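Gingipain R2 Pro-Domain (Porphyromonas gingivalis, PDB 4IEF) probably keeps the arginine-specific cysteine protease gingipain R2 latent until the pro-domain is removed, and may assist folding of the enzyme. Local coordinates at residues A[96-101]-A[154-159]; A[35-40]-A[91-96]; A[14-19]-A[69-74]. All coordinates share one frame; numbering follows the deposited sequence.

Contact 1 (A[96-101]-A[154-159])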
ATOM      1  N   VAL A  96     -40.252  -1.395   1.956  1.00 39.34           N
ATOM      2  CA  VAL A  96     -38.979  -0.699   2.065  1.00 37.90           C
ATOM      3  C   VAL A  96     -38.582  -0.210   0.683  1.00 38.65           C
ATOM      4  O   VAL A  96     -38.661  -0.968  -0.286  1.00 37.59           O
ATOM      5  CB  VAL A  96     -37.874  -1.606   2.686  1.00 42.05           C
ATOM      6  CG1 VAL A  96     -36.555  -0.858   2.845  1.00 41.38           C
ATOM      7  CG2 VAL A  96     -38.318  -2.181   4.023  1.00 42.61           C
ATOM      8  N   LEU A  97     -38.165   1.052   0.590  1.00 33.41           N
ATOM      9  CA  LEU A  97     -37.653   1.595  -0.659  1.00 32.10           C
ATOM     10  C   LEU A  97     -36.141   1.704  -0.512  1.00 33.24           C
ATOM     11  O   LEU A  97     -35.663   2.528   0.270  1.00 32.86           O
ATOM     12  CB  LEU A  97     -38.311   2.943  -1.025  1.00 32.37           C
ATOM     13  CG  LEU A  97     -37.759   3.677  -2.263  1.00 35.93           C
ATOM     14  CD1 LEU A  97     -38.039   2.908  -3.550  1.00 36.16           C
ATOM     15  CD2 LEU A  97     -38.325   5.078  -2.361  1.00 36.56           C
ATOM     16  N   ILE A  98     -35.397   0.806  -1.184  1.00 28.71           N
ATOM     17  CA  ILE A  98     -33.931   0.795  -1.165  1.00 27.08           C
ATOM     18  C   ILE A  98     -33.453   1.727  -2.268  1.00 32.09           C
ATOM     19  O   ILE A  98     -33.953   1.653  -3.396  1.00 31.48           O
ATOM     20  CB  ILE A  98     -33.341  -0.641  -1.292  1.00 29.45           C
ATOM     21  CG1 ILE A  98     -33.697  -1.521  -0.061  1.00 29.72           C
ATOM     22  CG2 ILE A  98     -31.818  -0.651  -1.582  1.00 28.40           C
ATOM     23  CD1 ILE A  98     -33.089  -1.125   1.329  1.00 32.80           C
ATOM     24  N   ALA A  99     -32.496   2.618  -1.929  1.00 29.29           N
ATOM     25  CA  ALA A  99     -31.913   3.595  -2.844  1.00 27.80           C
ATOM     26  C   ALA A  99     -31.146   2.924  -3.995  1.00 31.88           C
ATOM     27  O   ALA A  99     -30.495   1.900  -3.774  1.00 29.95           O
ATOM     28  CB  ALA A  99     -30.991   4.528  -2.081  1.00 27.73           C
ATOM     29  N   PRO A 100     -31.205   3.487  -5.227  1.00 29.83           N
ATOM     30  CA  PRO A 100     -30.461   2.884  -6.338  1.00 29.43           C
ATOM     31  C   PRO A 100     -28.989   3.293  -6.300  1.00 32.20           C
ATOM     32  O   PRO A 100     -28.649   4.385  -5.837  1.00 31.59           O
ATOM     33  CB  PRO A 100     -31.180   3.432  -7.571  1.00 31.62           C
ATOM     34  CG  PRO A 100     -31.701   4.751  -7.136  1.00 35.82           C
ATOM     35  CD  PRO A 100     -31.918   4.709  -5.655  1.00 31.50           C
ATOM     36  N   SER A 101     -28.109   2.410  -6.775  1.00 27.72           N
ATOM     37  CA  SER A 101     -26.678   2.690  -6.771  1.00 26.86           C
ATOM     38  C   SER A 101     -26.301   3.776  -7.772  1.00 31.46           C
ATOM     39  O   SER A 101     -26.867   3.848  -8.862  1.00 31.29           O
ATOM     40  CB  SER A 101     -25.881   1.427  -7.050  1.00 27.88           C
ATOM     41  OG  SER A 101     -24.489   1.674  -6.956  1.00 34.83           O
ATOM     42  N   LEU A 154     -28.064  -8.842   1.912  1.00 31.60           N
ATOM     43  CA  LEU A 154     -29.197  -7.966   1.668  1.00 31.52           C
ATOM     44  C   LEU A 154     -29.750  -8.252   0.267  1.00 34.70           C
ATOM     45  O   LEU A 154     -29.101  -7.967  -0.741  1.00 33.68           O
ATOM     46  CB  LEU A 154     -28.810  -6.483   1.862  1.00 30.93           C
ATOM     47  CG  LEU A 154     -28.322  -6.081   3.267  1.00 35.48           C
ATOM     48  CD1 LEU A 154     -27.735  -4.703   3.260  1.00 34.79           C
ATOM     49  CD2 LEU A 154     -29.444  -6.161   4.306  1.00 37.66           C
ATOM     50  N   GLN A 155     -30.921  -8.899   0.231  1.00 30.84           N
ATOM     51  CA  GLN A 155     -31.620  -9.290  -0.993  1.00 29.81           C
ATOM     52  C   GLN A 155     -32.910  -8.474  -1.079  1.00 32.08           C
ATOM     53  O   GLN A 155     -33.686  -8.449  -0.126  1.00 31.61           O
ATOM     54  CB  GLN A 155     -31.877 -10.806  -1.027  1.00 31.45           C
ATOM     55  CG  GLN A 155     -30.613 -11.672  -0.881  1.00 31.96           C
ATOM     56  CD  GLN A 155     -29.709 -11.699  -2.094  1.00 41.29           C
ATOM     57  OE1 GLN A 155     -30.161 -11.756  -3.242  1.00 36.33           O
ATOM     58  NE2 GLN A 155     -28.401 -11.719  -1.861  1.00 30.61           N
ATOM     59  N   TYR A 156     -33.098  -7.741  -2.181  1.00 27.36           N
ATOM     60  CA  TYR A 156     -34.230  -6.834  -2.316  1.00 26.66           C
ATOM     61  C   TYR A 156     -34.970  -7.010  -3.623  1.00 31.90           C
ATOM     62  O   TYR A 156     -34.370  -6.976  -4.705  1.00 30.62           O
ATOM     63  CB  TYR A 156     -33.737  -5.374  -2.175  1.00 25.82           C
ATOM     64  CG  TYR A 156     -34.787  -4.294  -2.350  1.00 26.87           C
ATOM     65  CD1 TYR A 156     -35.772  -4.088  -1.388  1.00 29.13           C
ATOM     66  CD2 TYR A 156     -34.747  -3.426  -3.437  1.00 27.44           C
ATOM     67  CE1 TYR A 156     -36.720  -3.076  -1.529  1.00 28.97           C
ATOM     68  CE2 TYR A 156     -35.686  -2.406  -3.587  1.00 28.19           C
ATOM     69  CZ  TYR A 156     -36.671  -2.234  -2.629  1.00 36.58           C
ATOM     70  OH  TYR A 156     -37.592  -1.222  -2.777  1.00 39.93           O
ATOM     71  N   ASN A 157     -36.291  -7.190  -3.500  1.00 31.26           N
ATOM     72  CA  ASN A 157     -37.220  -7.278  -4.613  1.00 32.51           C
ATOM     73  C   ASN A 157     -37.802  -5.870  -4.802  1.00 37.76           C
ATOM     74  O   ASN A 157     -38.504  -5.393  -3.910  1.00 37.42           O
ATOM     75  CB  ASN A 157     -38.302  -8.340  -4.362  1.00 34.53           C
ATOM     76  CG  ASN A 157     -39.174  -8.651  -5.566  1.00 51.40           C
ATOM     77  OD1 ASN A 157     -39.657  -7.762  -6.284  1.00 47.09           O
ATOM     78  ND2 ASN A 157     -39.419  -9.931  -5.800  1.00 36.03           N
ATOM     79  N   PRO A 158     -37.470  -5.164  -5.913  1.00 35.01           N
ATOM     80  CA  PRO A 158     -37.954  -3.779  -6.083  1.00 35.04           C
ATOM     81  C   PRO A 158     -39.456  -3.633  -6.350  1.00 40.16           C
ATOM     82  O   PRO A 158     -40.036  -2.615  -5.967  1.00 40.54           O
ATOM     83  CB  PRO A 158     -37.155  -3.267  -7.285  1.00 36.10           C
ATOM     84  CG  PRO A 158     -36.060  -4.251  -7.504  1.00 39.65           C
ATOM     85  CD  PRO A 158     -36.601  -5.559  -7.037  1.00 35.85           C
ATOM     86  N   VAL A 159     -40.080  -4.628  -6.992  1.00 37.33           N
ATOM     87  CA  VAL A 159     -41.506  -4.616  -7.329  1.00 38.10           C
ATOM     88  C   VAL A 159     -42.365  -4.836  -6.060  1.00 43.16           C
ATOM     89  O   VAL A 159     -43.356  -4.123  -5.871  1.00 43.94           O
ATOM     90  CB  VAL A 159     -41.821  -5.649  -8.453  1.00 42.34           C
ATOM     91  CG1 VAL A 159     -43.324  -5.909  -8.594  1.00 43.20           C
ATOM     92  CG2 VAL A 159     -41.232  -5.194  -9.786  1.00 41.43           C
TER
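Tyr156, near the end of strand 144-157, reaches across to the first half of loop 96-101, Val96 to Ile98. Its CB leaves the strand toward the loop, and CG stands anti to the backbone N (chi1 177°), which carries the ring under Ile98. At the near end of the ring, CG and CD1 lie beneath the CG1 methylene of Ile98, with CG1 3.6 Å from Tyr156 CD1. That methylene sits almost over the ring centre, 13° off the normal, a CH-pi contact. On the other half of the ring, Tyr156 CE2 is 3.7 Å from Ile98 CB, so the beta-branched side chain covers the face with two carbons. Pro158 N lies over the opposite face, offset toward the rim. At the tip, the hydroxyl OH donates to Val96 O at 2.7 Å, in the carbonyl plane and on a lone pair. Tyr156 OH in turn accepts a weak bond from Ile98 N at 3.4 Å, nearly straight (163°). Tyrosine suits the place because its flat ring fills an apolar layer while its hydroxyl satisfies buried backbone groups of a loop that lacks regular structure. Farther out, Ile98 packs on Pro50 of strand 45-51 and Phe37 of strand 36-42, while Tyr156 rests on Leu163 of strand 162-176. The contact thus lies between the two-stranded hairpin and one end of the larger antiparallel sheet.

Contact 2 (A[35-40]-A[91-96])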
ATOM      1  N   LEU A  35     -26.369  -3.138  11.313  1.00 28.93           N
ATOM      2  CA  LEU A  35     -27.121  -2.785  10.103  1.00 28.29           C
ATOM      3  C   LEU A  35     -27.897  -1.480  10.330  1.00 34.12           C
ATOM      4  O   LEU A  35     -28.697  -1.387  11.257  1.00 34.81           O
ATOM      5  CB  LEU A  35     -28.072  -3.908   9.651  1.00 27.94           C
ATOM      6  CG  LEU A  35     -28.995  -3.567   8.462  1.00 30.66           C
ATOM      7  CD1 LEU A  35     -28.231  -3.562   7.139  1.00 28.54           C
ATOM      8  CD2 LEU A  35     -30.169  -4.519   8.404  1.00 31.62           C
ATOM      9  N   GLN A  36     -27.618  -0.467   9.501  1.00 31.43           N
ATOM     10  CA  GLN A  36     -28.266   0.852   9.573  1.00 31.53           C
ATOM     11  C   GLN A  36     -28.816   1.258   8.210  1.00 33.22           C
ATOM     12  O   GLN A  36     -28.353   0.759   7.182  1.00 32.31           O
ATOM     13  CB  GLN A  36     -27.292   1.943  10.088  1.00 32.89           C
ATOM     14  CG  GLN A  36     -26.546   1.579  11.377  1.00 53.41           C
ATOM     15  CD  GLN A  36     -26.597   2.612  12.474  1.00 80.04           C
ATOM     16  OE1 GLN A  36     -25.560   3.093  12.932  1.00 78.30           O
ATOM     17  NE2 GLN A  36     -27.791   2.887  12.994  1.00 73.58           N
ATOM     18  N   PHE A  37     -29.785   2.183   8.206  1.00 28.16           N
ATOM     19  CA  PHE A  37     -30.403   2.703   6.991  1.00 27.50           C
ATOM     20  C   PHE A  37     -30.366   4.223   7.029  1.00 33.10           C
ATOM     21  O   PHE A  37     -30.782   4.827   8.019  1.00 34.60           O
ATOM     22  CB  PHE A  37     -31.843   2.176   6.830  1.00 29.45           C
ATOM     23  CG  PHE A  37     -31.938   0.684   6.634  1.00 30.96           C
ATOM     24  CD1 PHE A  37     -32.152  -0.167   7.717  1.00 34.94           C
ATOM     25  CD2 PHE A  37     -31.812   0.123   5.368  1.00 31.98           C
ATOM     26  CE1 PHE A  37     -32.234  -1.554   7.534  1.00 35.58           C
ATOM     27  CE2 PHE A  37     -31.889  -1.258   5.187  1.00 34.87           C
ATOM     28  CZ  PHE A  37     -32.094  -2.089   6.272  1.00 33.89           C
ATOM     29  N   THR A  38     -29.815   4.833   5.976  1.00 29.30           N
ATOM     30  CA  THR A  38     -29.701   6.287   5.828  1.00 28.52           C
ATOM     31  C   THR A  38     -30.725   6.744   4.782  1.00 31.25           C
ATOM     32  O   THR A  38     -30.712   6.265   3.645  1.00 30.71           O
ATOM     33  CB  THR A  38     -28.250   6.672   5.461  1.00 37.44           C
ATOM     34  OG1 THR A  38     -27.356   6.086   6.407  1.00 44.18           O
ATOM     35  CG2 THR A  38     -28.025   8.180   5.412  1.00 35.80           C
ATOM     36  N   GLY A  39     -31.609   7.644   5.189  1.00 27.69           N
ATOM     37  CA  GLY A  39     -32.633   8.210   4.321  1.00 27.11           C
ATOM     38  C   GLY A  39     -32.041   9.195   3.331  1.00 29.99           C
ATOM     39  O   GLY A  39     -31.321  10.116   3.724  1.00 28.58           O
ATOM     40  N   VAL A  40     -32.316   8.991   2.037  1.00 25.97           N
ATOM     41  CA  VAL A  40     -31.826   9.864   0.967  1.00 24.86           C
ATOM     42  C   VAL A  40     -33.006  10.314   0.081  1.00 28.94           C
ATOM     43  O   VAL A  40     -34.002   9.601  -0.050  1.00 28.03           O
ATOM     44  CB  VAL A  40     -30.678   9.241   0.116  1.00 28.23           C
ATOM     45  CG1 VAL A  40     -29.406   9.036   0.932  1.00 27.41           C
ATOM     46  CG2 VAL A  40     -31.104   7.943  -0.556  1.00 28.25           C
ATOM     47  N   ILE A  91     -34.544 -12.424   7.995  1.00 35.00           N
ATOM     48  CA  ILE A  91     -35.743 -11.732   8.464  1.00 36.66           C
ATOM     49  C   ILE A  91     -36.215 -10.838   7.312  1.00 42.48           C
ATOM     50  O   ILE A  91     -35.395 -10.400   6.496  1.00 40.74           O
ATOM     51  CB  ILE A  91     -35.546 -10.952   9.802  1.00 39.75           C
ATOM     52  CG1 ILE A  91     -34.324 -10.004   9.760  1.00 38.81           C
ATOM     53  CG2 ILE A  91     -35.468 -11.915  10.988  1.00 41.24           C
ATOM     54  CD1 ILE A  91     -34.423  -8.775  10.694  1.00 44.42           C
ATOM     55  N   GLU A  92     -37.523 -10.609   7.216  1.00 41.41           N
ATOM     56  CA  GLU A  92     -38.078  -9.800   6.139  1.00 41.56           C
ATOM     57  C   GLU A  92     -38.533  -8.436   6.627  1.00 46.42           C
ATOM     58  O   GLU A  92     -39.159  -8.319   7.683  1.00 47.30           O
ATOM     59  CB  GLU A  92     -39.243 -10.522   5.452  1.00 44.01           C
ATOM     60  CG  GLU A  92     -38.797 -11.443   4.332  1.00 55.19           C
ATOM     61  CD  GLU A  92     -39.846 -11.854   3.316  1.00 70.52           C
ATOM     62  OE1 GLU A  92     -41.026 -11.460   3.462  1.00 69.32           O
ATOM     63  OE2 GLU A  92     -39.479 -12.577   2.362  1.00 59.41           O
ATOM     64  N   LYS A  93     -38.204  -7.405   5.837  1.00 41.92           N
ATOM     65  CA  LYS A  93     -38.589  -6.015   6.044  1.00 41.45           C
ATOM     66  C   LYS A  93     -39.485  -5.623   4.860  1.00 45.87           C
ATOM     67  O   LYS A  93     -39.030  -5.645   3.711  1.00 45.43           O
ATOM     68  CB  LYS A  93     -37.340  -5.130   6.164  1.00 42.63           C
ATOM     69  CG  LYS A  93     -37.451  -4.059   7.236  1.00 52.71           C
ATOM     70  CD  LYS A  93     -36.319  -3.041   7.131  1.00 56.10           C
ATOM     71  CE  LYS A  93     -36.540  -1.849   8.032  1.00 55.10           C
ATOM     72  NZ  LYS A  93     -35.676  -0.700   7.654  1.00 53.10           N
ATOM     73  N   LYS A  94     -40.776  -5.352   5.129  1.00 43.27           N
ATOM     74  CA  LYS A  94     -41.745  -5.041   4.075  1.00 43.21           C
ATOM     75  C   LYS A  94     -41.938  -3.535   3.873  1.00 45.94           C
ATOM     76  O   LYS A  94     -41.690  -2.744   4.785  1.00 44.87           O
ATOM     77  CB  LYS A  94     -43.089  -5.725   4.348  1.00 47.09           C
ATOM     78  CG  LYS A  94     -43.061  -7.215   4.032  1.00 62.81           C
ATOM     79  CD  LYS A  94     -44.442  -7.832   4.079  1.00 74.62           C
ATOM     80  CE  LYS A  94     -44.381  -9.317   3.818  1.00 84.47           C
ATOM     81  NZ  LYS A  94     -45.641 -10.001   4.213  1.00 89.07           N
ATOM     82  N   ASP A  95     -42.377  -3.162   2.645  1.00 43.17           N
ATOM     83  CA  ASP A  95     -42.641  -1.802   2.149  1.00 43.22           C
ATOM     84  C   ASP A  95     -41.416  -0.892   2.368  1.00 44.74           C
ATOM     85  O   ASP A  95     -41.519   0.223   2.885  1.00 44.77           O
ATOM     86  CB  ASP A  95     -43.924  -1.208   2.767  1.00 46.71           C
ATOM     87  CG  ASP A  95     -44.516  -0.049   1.982  1.00 63.24           C
ATOM     88  OD1 ASP A  95     -44.671  -0.183   0.741  1.00 64.08           O
ATOM     89  OD2 ASP A  95     -44.849   0.980   2.607  1.00 72.52           O
ATOM     90  N   VAL A  96     -40.252  -1.395   1.956  1.00 39.34           N
ATOM     91  CA  VAL A  96     -38.979  -0.699   2.065  1.00 37.90           C
ATOM     92  C   VAL A  96     -38.582  -0.210   0.683  1.00 38.65           C
ATOM     93  O   VAL A  96     -38.661  -0.968  -0.286  1.00 37.59           O
ATOM     94  CB  VAL A  96     -37.874  -1.606   2.686  1.00 42.05           C
ATOM     95  CG1 VAL A  96     -36.555  -0.858   2.845  1.00 41.38           C
ATOM     96  CG2 VAL A  96     -38.318  -2.181   4.023  1.00 42.61           C
TER
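Lys93 sends its ammonium over one face of the Phe37 ring, a cation-pi contact between the hairpin of strands 36-42 and 45-51 and the end of strand 79-93 in the larger antiparallel sheet. The lysine NZ stands 3.9 Å from the ring centroid of Phe37 and 26° off the ring normal. Its place is toward the rim, on the CD1-CE1 side. Phe37 and Lys93 reach for each other across a gap too wide for backbone pairing, with Phe37 CA and Lys93 CA 12.0 Å apart. Lysine suits the role because its long chain, extended beyond CG, can span that distance. Phenylalanine in turn offers a broad pi face to the charge. The contact lies at the surface, and both residues are partly exposed.

In the next shell, Phe37 packs on Leu163 of strand 162-176 and on Gln48 and Pro50 of its hairpin partner strand, which support the ring. Backbone bonds from Thr38 to Val49 and from Gln36 to Thr51 fix the strand that carries it. Lys93 is placed by its own backbone pairing with Leu163, so the same residue that touches the ring also anchors the lysine's strand. Phe37 CG, anti to its carbonyl carbon (chi1 -65°), sets the ring's course from the strand toward the lysine, and the nearest approach is Lys93 NZ to Phe37 CE1, 3.5 Å.

Contact 3 (A[14-19]-A[69-74])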
ATOM      1  N   PRO A  14     -16.605  -8.031  13.517  1.00 45.35           N
ATOM      2  CA  PRO A  14     -16.079  -9.006  14.495  1.00 46.11           C
ATOM      3  C   PRO A  14     -16.847 -10.322  14.530  1.00 49.95           C
ATOM      4  O   PRO A  14     -16.343 -11.308  15.068  1.00 50.18           O
ATOM      5  CB  PRO A  14     -16.214  -8.278  15.844  1.00 48.70           C
ATOM      6  CG  PRO A  14     -16.639  -6.871  15.520  1.00 52.91           C
ATOM      7  CD  PRO A  14     -17.324  -6.936  14.197  1.00 47.10           C
ATOM      8  N   GLN A  15     -18.068 -10.330  13.973  1.00 45.75           N
ATOM      9  CA  GLN A  15     -18.949 -11.493  13.956  1.00 45.26           C
ATOM     10  C   GLN A  15     -18.610 -12.445  12.780  1.00 47.65           C
ATOM     11  O   GLN A  15     -19.080 -13.588  12.767  1.00 47.13           O
ATOM     12  CB  GLN A  15     -20.416 -11.047  13.930  1.00 46.12           C
ATOM     13  CG  GLN A  15     -20.836 -10.292  15.191  1.00 54.37           C
ATOM     14  CD  GLN A  15     -22.325 -10.316  15.424  1.00 71.42           C
ATOM     15  OE1 GLN A  15     -22.914 -11.355  15.742  1.00 67.22           O
ATOM     16  NE2 GLN A  15     -22.961  -9.154  15.329  1.00 60.56           N
ATOM     17  N   VAL A  16     -17.760 -11.995  11.832  1.00 43.24           N
ATOM     18  CA  VAL A  16     -17.293 -12.827  10.717  1.00 42.59           C
ATOM     19  C   VAL A  16     -16.126 -13.672  11.249  1.00 47.73           C
ATOM     20  O   VAL A  16     -15.118 -13.116  11.694  1.00 48.20           O
ATOM     21  CB  VAL A  16     -16.931 -12.005   9.445  1.00 44.77           C
ATOM     22  CG1 VAL A  16     -16.346 -12.897   8.349  1.00 43.94           C
ATOM     23  CG2 VAL A  16     -18.157 -11.264   8.924  1.00 44.00           C
ATOM     24  N   ARG A  17     -16.306 -15.010  11.281  1.00 45.01           N
ATOM     25  CA  ARG A  17     -15.291 -15.925  11.813  1.00 45.75           C
ATOM     26  C   ARG A  17     -15.143 -17.210  10.994  1.00 48.14           C
ATOM     27  O   ARG A  17     -16.107 -17.685  10.391  1.00 47.08           O
ATOM     28  CB  ARG A  17     -15.565 -16.272  13.295  1.00 47.82           C
ATOM     29  CG  ARG A  17     -16.851 -17.052  13.601  1.00 60.48           C
ATOM     30  CD  ARG A  17     -16.822 -17.559  15.035  1.00 73.17           C
ATOM     31  NE  ARG A  17     -17.933 -18.464  15.344  1.00 83.30           N
ATOM     32  CZ  ARG A  17     -18.942 -18.170  16.159  1.00 97.62           C
ATOM     33  NH1 ARG A  17     -19.008 -16.981  16.745  1.00 84.45           N
ATOM     34  NH2 ARG A  17     -19.903 -19.058  16.381  1.00 83.22           N
ATOM     35  N   LEU A  18     -13.909 -17.759  10.990  1.00 44.27           N
ATOM     36  CA  LEU A  18     -13.543 -19.007  10.330  1.00 43.56           C
ATOM     37  C   LEU A  18     -13.957 -20.160  11.243  1.00 46.70           C
ATOM     38  O   LEU A  18     -13.385 -20.318  12.321  1.00 46.19           O
ATOM     39  CB  LEU A  18     -12.021 -19.022  10.029  1.00 43.37           C
ATOM     40  CG  LEU A  18     -11.441 -20.287   9.394  1.00 48.12           C
ATOM     41  CD1 LEU A  18     -11.701 -20.332   7.892  1.00 47.50           C
ATOM     42  CD2 LEU A  18      -9.954 -20.386   9.669  1.00 50.35           C
ATOM     43  N   LEU A  19     -14.978 -20.927  10.837  1.00 44.43           N
ATOM     44  CA  LEU A  19     -15.480 -22.057  11.629  1.00 45.86           C
ATOM     45  C   LEU A  19     -14.581 -23.277  11.487  1.00 51.96           C
ATOM     46  O   LEU A  19     -14.256 -23.904  12.493  1.00 52.48           O
ATOM     47  CB  LEU A  19     -16.933 -22.429  11.265  1.00 45.47           C
ATOM     48  CG  LEU A  19     -18.035 -21.414  11.603  1.00 49.46           C
ATOM     49  CD1 LEU A  19     -19.388 -21.937  11.176  1.00 49.80           C
ATOM     50  CD2 LEU A  19     -18.098 -21.111  13.093  1.00 50.82           C
ATOM     51  N   LEU A  69     -19.981  -8.215   1.946  1.00 27.35           N
ATOM     52  CA  LEU A  69     -18.816  -8.390   2.800  1.00 27.65           C
ATOM     53  C   LEU A  69     -17.895  -9.377   2.099  1.00 31.04           C
ATOM     54  O   LEU A  69     -18.331 -10.463   1.716  1.00 30.82           O
ATOM     55  CB  LEU A  69     -19.193  -8.857   4.216  1.00 28.22           C
ATOM     56  CG  LEU A  69     -18.065  -8.801   5.241  1.00 32.63           C
ATOM     57  CD1 LEU A  69     -18.598  -8.405   6.580  1.00 32.99           C
ATOM     58  CD2 LEU A  69     -17.308 -10.134   5.321  1.00 34.67           C
ATOM     59  N   SER A  70     -16.630  -8.990   1.922  1.00 27.13           N
ATOM     60  CA  SER A  70     -15.647  -9.810   1.216  1.00 26.77           C
ATOM     61  C   SER A  70     -14.477 -10.198   2.107  1.00 32.68           C
ATOM     62  O   SER A  70     -14.003  -9.385   2.907  1.00 30.99           O
ATOM     63  CB  SER A  70     -15.132  -9.074  -0.014  1.00 27.27           C
ATOM     64  OG  SER A  70     -16.175  -8.809  -0.938  1.00 29.93           O
ATOM     65  N   ARG A  71     -14.036 -11.465   1.973  1.00 31.08           N
ATOM     66  CA  ARG A  71     -12.917 -12.039   2.711  1.00 31.77           C
ATOM     67  C   ARG A  71     -12.074 -12.919   1.802  1.00 35.40           C
ATOM     68  O   ARG A  71     -12.610 -13.660   0.970  1.00 35.14           O
ATOM     69  CB  ARG A  71     -13.398 -12.844   3.939  1.00 32.92           C
ATOM     70  CG  ARG A  71     -13.845 -11.996   5.127  1.00 34.53           C
ATOM     71  CD  ARG A  71     -12.721 -11.160   5.725  1.00 31.20           C
ATOM     72  NE  ARG A  71     -13.207 -10.328   6.827  1.00 34.97           N
ATOM     73  CZ  ARG A  71     -13.188 -10.689   8.106  1.00 48.16           C
ATOM     74  NH1 ARG A  71     -12.683 -11.863   8.466  1.00 34.61           N
ATOM     75  NH2 ARG A  71     -13.664  -9.873   9.038  1.00 29.16           N
ATOM     76  N   SER A  72     -10.756 -12.842   1.978  1.00 31.93           N
ATOM     77  CA  SER A  72      -9.788 -13.590   1.180  1.00 31.21           C
ATOM     78  C   SER A  72      -9.443 -14.911   1.833  1.00 35.14           C
ATOM     79  O   SER A  72      -9.284 -14.988   3.059  1.00 34.48           O
ATOM     80  CB  SER A  72      -8.526 -12.766   0.956  1.00 32.80           C
ATOM     81  OG  SER A  72      -8.825 -11.570   0.253  1.00 39.29           O
ATOM     82  N   LEU A  73      -9.324 -15.954   1.005  1.00 31.60           N
ATOM     83  CA  LEU A  73      -8.970 -17.284   1.470  1.00 32.01           C
ATOM     84  C   LEU A  73      -7.834 -17.872   0.659  1.00 35.60           C
ATOM     85  O   LEU A  73      -7.788 -17.696  -0.561  1.00 34.24           O
ATOM     86  CB  LEU A  73     -10.176 -18.244   1.396  1.00 32.22           C
ATOM     87  CG  LEU A  73     -11.394 -17.964   2.290  1.00 36.39           C
ATOM     88  CD1 LEU A  73     -12.612 -18.719   1.779  1.00 36.47           C
ATOM     89  CD2 LEU A  73     -11.109 -18.321   3.755  1.00 37.04           C
ATOM     90  N   ALA A  74      -6.915 -18.572   1.344  1.00 31.79           N
ATOM     91  CA  ALA A  74      -5.857 -19.354   0.710  1.00 32.33           C
ATOM     92  C   ALA A  74      -6.556 -20.627   0.179  1.00 36.95           C
ATOM     93  O   ALA A  74      -7.167 -21.355   0.968  1.00 36.50           O
ATOM     94  CB  ALA A  74      -4.756 -19.677   1.718  1.00 33.44           C
TER
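Val16 meets both Leu69 and Arg71, whose side chains leave strand 69-74 on the same side because they are two residues apart. The apolar part is a meeting of methyls. Val16 CG2 approaches Leu69 CD1 to 3.7 Å and lies 3.9 Å from Leu69 CD2, so this one methyl touches both tips of the leucine fork. The valine and leucine pass alongside, pointing opposite ways. Both are buried, and they suit a place where carbon meets carbon; Val16 also rests on Phe30 of strand 25-31.

The two segments belong to different parts of one antiparallel sheet, branched or curled, and face each other through their side chains. Strand 17-22, which starts just after Val16, pairs with 25-31, and strand 69-74 pairs with 144-157. They do not pair with each other: the closest CA atoms, those of Val16 and Arg71, are 9.2 Å apart, and the gap is filled by side chains.

The second kind of contact is that of an aliphatic group on a flat cation. The other methyl, Val16 CG1, lies over one face of the Arg71 guanidinium, offset toward the rim and 3.8 Å from NH1 of Arg71. Val16 CB adds a contact with Arg71 NH2 at 3.9 Å. The arginine chain bends at chi2 (-64°), which turns its planar end across the valine. Arginine can serve here because the face of its guanidinium bonds poorly to water and tolerates carbon, while its N-H groups point outward in the plane. That polar rim is taken up by partners outside the two segments: Arg71 NH2 forms a salt bridge with Glu54 OE1 which, together with further bonds of NE and NH1, probably holds the guanidinium in its plane beneath Val16 CG1.

Contacts 1 and 2 form one continuous region, their centres 9 Å apart. They share Val96, whose carbonyl serves contact 1 while the chain before it carries the lysine of contact 2. Their side chains also touch directly: Ile98 CD1 lies 4.0 Å from Phe37 CE2, and Ala99 CB is 3.7 Å from Val40 CG2. Contact 3 stands apart, its centre 25 Å from each of the other two and its nearest atoms about 8 Å away; it lies across the chain's centre from contact 1. The large sheet still connects them: strand 69-74 pairs with 144-157, which pairs with 162-176, which in turn pairs with 79-93.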